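DNA endonuclease I-CvuI (Chlorella vulgaris, PDB 5A77) cleaves double-stranded DNA at a long target site with magnesium ions, as a LAGLIDADG homing endonuclease probably involved in intron homing. Local coordinates at residues Q110-K113 with K114-N117. Residues are numbered along the deposited sequence; the frame is centred on the assembly and turned at random.
Sequences QIIK and KLPN
With chi1 at -64°, Leu115 sets its CG beside its own backbone N and anti to its carbonyl carbon, while in Ile111 the branch CG2 lies anti to the backbone N; these two choices let the side chains meet obliquely through their methyl groups. CD2 of Leu115 comes to 4.0 Å from CG2 of Ile111, and its other methyl, CD1, reaches CG1 of Ile112 at 4.2 Å. One leucine thus lies against two consecutive isoleucines of the preceding turn.

In the LAGLIDADG fold this is the exit from helix 102-114, which lies on the antiparallel DNA-binding sheet: Ile111 and Ile112 rest on Val43 of strand 39-50, and Ile111 also meets Leu130 of helix 121-135.

The backbone beneath illustrates how an alpha helix tightens as it ends. Ile111 O accepts Lys114 N at 3.1 Å, an i to i+3 bond of 3-10 type. The alpha-type bond from Leu115 N to Ile111 O is weak at 3.3 Å, and Leu115 N also makes a weak bond to Ile112 O. Next comes Pro116, whose ring nitrogen has no hydrogen to offer; its CD instead packs 3.3 Å from Ile112 O. The 3-10 turn is continued by Asn117 N, which bonds to Lys114 O at 2.8 Å. CG of Lys114 passes 3.4 Å from Gln110 O, and the chain runs on to place NZ in a salt bridge with Glu126 of helix 121-135.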
ATOM      1  N   GLN B 110     -16.726  14.851  -8.026  1.00 38.88           N
ATOM      2  CA  GLN B 110     -17.684  15.365  -9.000  1.00 39.51           C
ATOM      3  C   GLN B 110     -19.004  14.609  -8.875  1.00 40.90           C
ATOM      4  O   GLN B 110     -20.085  15.183  -9.094  1.00 38.14           O
ATOM      5  CB  GLN B 110     -17.151  15.267 -10.441  1.00 40.24           C
ATOM      6  CG  GLN B 110     -16.198  16.392 -10.853  1.00 39.28           C
ATOM      7  CD  GLN B 110     -16.725  17.760 -10.480  1.00 39.71           C
ATOM      8  OE1 GLN B 110     -17.894  18.055 -10.688  1.00 56.24           O
ATOM      9  NE2 GLN B 110     -15.869  18.599  -9.914  1.00 38.68           N
ATOM     10  N   ILE B 111     -18.922  13.324  -8.522  1.00 38.33           N
ATOM     11  CA  ILE B 111     -20.139  12.538  -8.291  1.00 39.64           C
ATOM     12  C   ILE B 111     -20.880  12.953  -7.022  1.00 36.60           C
ATOM     13  O   ILE B 111     -22.105  12.998  -6.997  1.00 39.24           O
ATOM     14  CB  ILE B 111     -19.854  11.035  -8.183  1.00 37.83           C
ATOM     15  CG1 ILE B 111     -19.167  10.516  -9.443  1.00 32.58           C
ATOM     16  CG2 ILE B 111     -21.149  10.266  -7.912  1.00 34.26           C
ATOM     17  CD1 ILE B 111     -19.053   9.001  -9.473  1.00 30.71           C
ATOM     18  N   ILE B 112     -20.138  13.234  -5.956  1.00 39.35           N
ATOM     19  CA  ILE B 112     -20.775  13.599  -4.699  1.00 40.48           C
ATOM     20  C   ILE B 112     -21.522  14.916  -4.899  1.00 41.46           C
ATOM     21  O   ILE B 112     -22.525  15.186  -4.227  1.00 39.74           O
ATOM     22  CB  ILE B 112     -19.753  13.704  -3.546  1.00 37.75           C
ATOM     23  CG1 ILE B 112     -19.301  12.305  -3.108  1.00 39.12           C
ATOM     24  CG2 ILE B 112     -20.349  14.426  -2.340  1.00 35.27           C
ATOM     25  CD1 ILE B 112     -18.061  12.304  -2.203  1.00 34.83           C
ATOM     26  N   LYS B 113     -21.055  15.709  -5.860  1.00 38.85           N
ATOM     27  CA  LYS B 113     -21.698  16.980  -6.182  1.00 42.38           C
ATOM     28  C   LYS B 113     -23.170  16.823  -6.578  1.00 41.38           C
ATOM     29  O   LYS B 113     -24.003  17.647  -6.203  1.00 42.62           O
ATOM     30  CB  LYS B 113     -20.929  17.694  -7.293  1.00 39.83           C
ATOM     31  CG  LYS B 113     -20.458  19.080  -6.900  1.00 44.05           C
ATOM     32  CD  LYS B 113     -19.366  19.577  -7.833  1.00 48.23           C
ATOM     33  CE  LYS B 113     -17.988  19.278  -7.243  1.00 46.69           C
ATOM     34  NZ  LYS B 113     -16.933  20.245  -7.681  1.00 52.18           N
ATOM     35  N   LYS B 114     -23.482  15.745  -7.295  1.00 37.70           N
ATOM     36  CA  LYS B 114     -24.819  15.528  -7.826  1.00 39.55           C
ATOM     37  C   LYS B 114     -25.713  14.544  -7.048  1.00 41.61           C
ATOM     38  O   LYS B 114     -26.909  14.451  -7.332  1.00 40.28           O
ATOM     39  CB  LYS B 114     -24.714  15.055  -9.270  1.00 39.27           C
ATOM     40  CG  LYS B 114     -23.402  15.415  -9.917  1.00 43.42           C
ATOM     41  CD  LYS B 114     -23.434  15.184 -11.402  1.00 40.19           C
ATOM     42  CE  LYS B 114     -22.744  16.334 -12.085  1.00 42.23           C
ATOM     43  NZ  LYS B 114     -23.075  16.377 -13.525  1.00 53.27           N
ATOM     44  N   LEU B 115     -25.152  13.819  -6.083  1.00 38.94           N
ATOM     45  CA  LEU B 115     -25.941  12.862  -5.299  1.00 38.18           C
ATOM     46  C   LEU B 115     -27.155  13.492  -4.618  1.00 40.07           C
ATOM     47  O   LEU B 115     -28.208  12.863  -4.564  1.00 38.67           O
ATOM     48  CB  LEU B 115     -25.080  12.162  -4.235  1.00 38.23           C
ATOM     49  CG  LEU B 115     -23.934  11.268  -4.703  1.00 40.83           C
ATOM     50  CD1 LEU B 115     -23.190  10.730  -3.491  1.00 39.76           C
ATOM     51  CD2 LEU B 115     -24.448  10.135  -5.578  1.00 42.64           C
ATOM     52  N   PRO B 116     -27.018  14.722  -4.086  1.00 39.71           N
ATOM     53  CA  PRO B 116     -28.233  15.340  -3.547  1.00 37.17           C
ATOM     54  C   PRO B 116     -29.382  15.458  -4.549  1.00 42.85           C
ATOM     55  O   PRO B 116     -30.547  15.502  -4.135  1.00 45.96           O
ATOM     56  CB  PRO B 116     -27.745  16.725  -3.128  1.00 39.98           C
ATOM     57  CG  PRO B 116     -26.323  16.491  -2.732  1.00 37.45           C
ATOM     58  CD  PRO B 116     -25.817  15.510  -3.742  1.00 39.46           C
ATOM     59  N   ASN B 117     -29.076  15.498  -5.840  1.00 39.44           N
ATOM     60  CA  ASN B 117     -30.117  15.702  -6.831  1.00 44.76           C
ATOM     61  C   ASN B 117     -30.416  14.454  -7.648  1.00 43.21           C
ATOM     62  O   ASN B 117     -31.021  14.535  -8.716  1.00 42.15           O
ATOM     63  CB  ASN B 117     -29.723  16.862  -7.747  1.00 45.79           C
ATOM     64  CG  ASN B 117     -29.280  18.086  -6.959  1.00 51.78           C
ATOM     65  OD1 ASN B 117     -29.774  18.341  -5.853  1.00 53.18           O
ATOM     66  ND2 ASN B 117     -28.339  18.840  -7.513  1.00 53.07           N
TER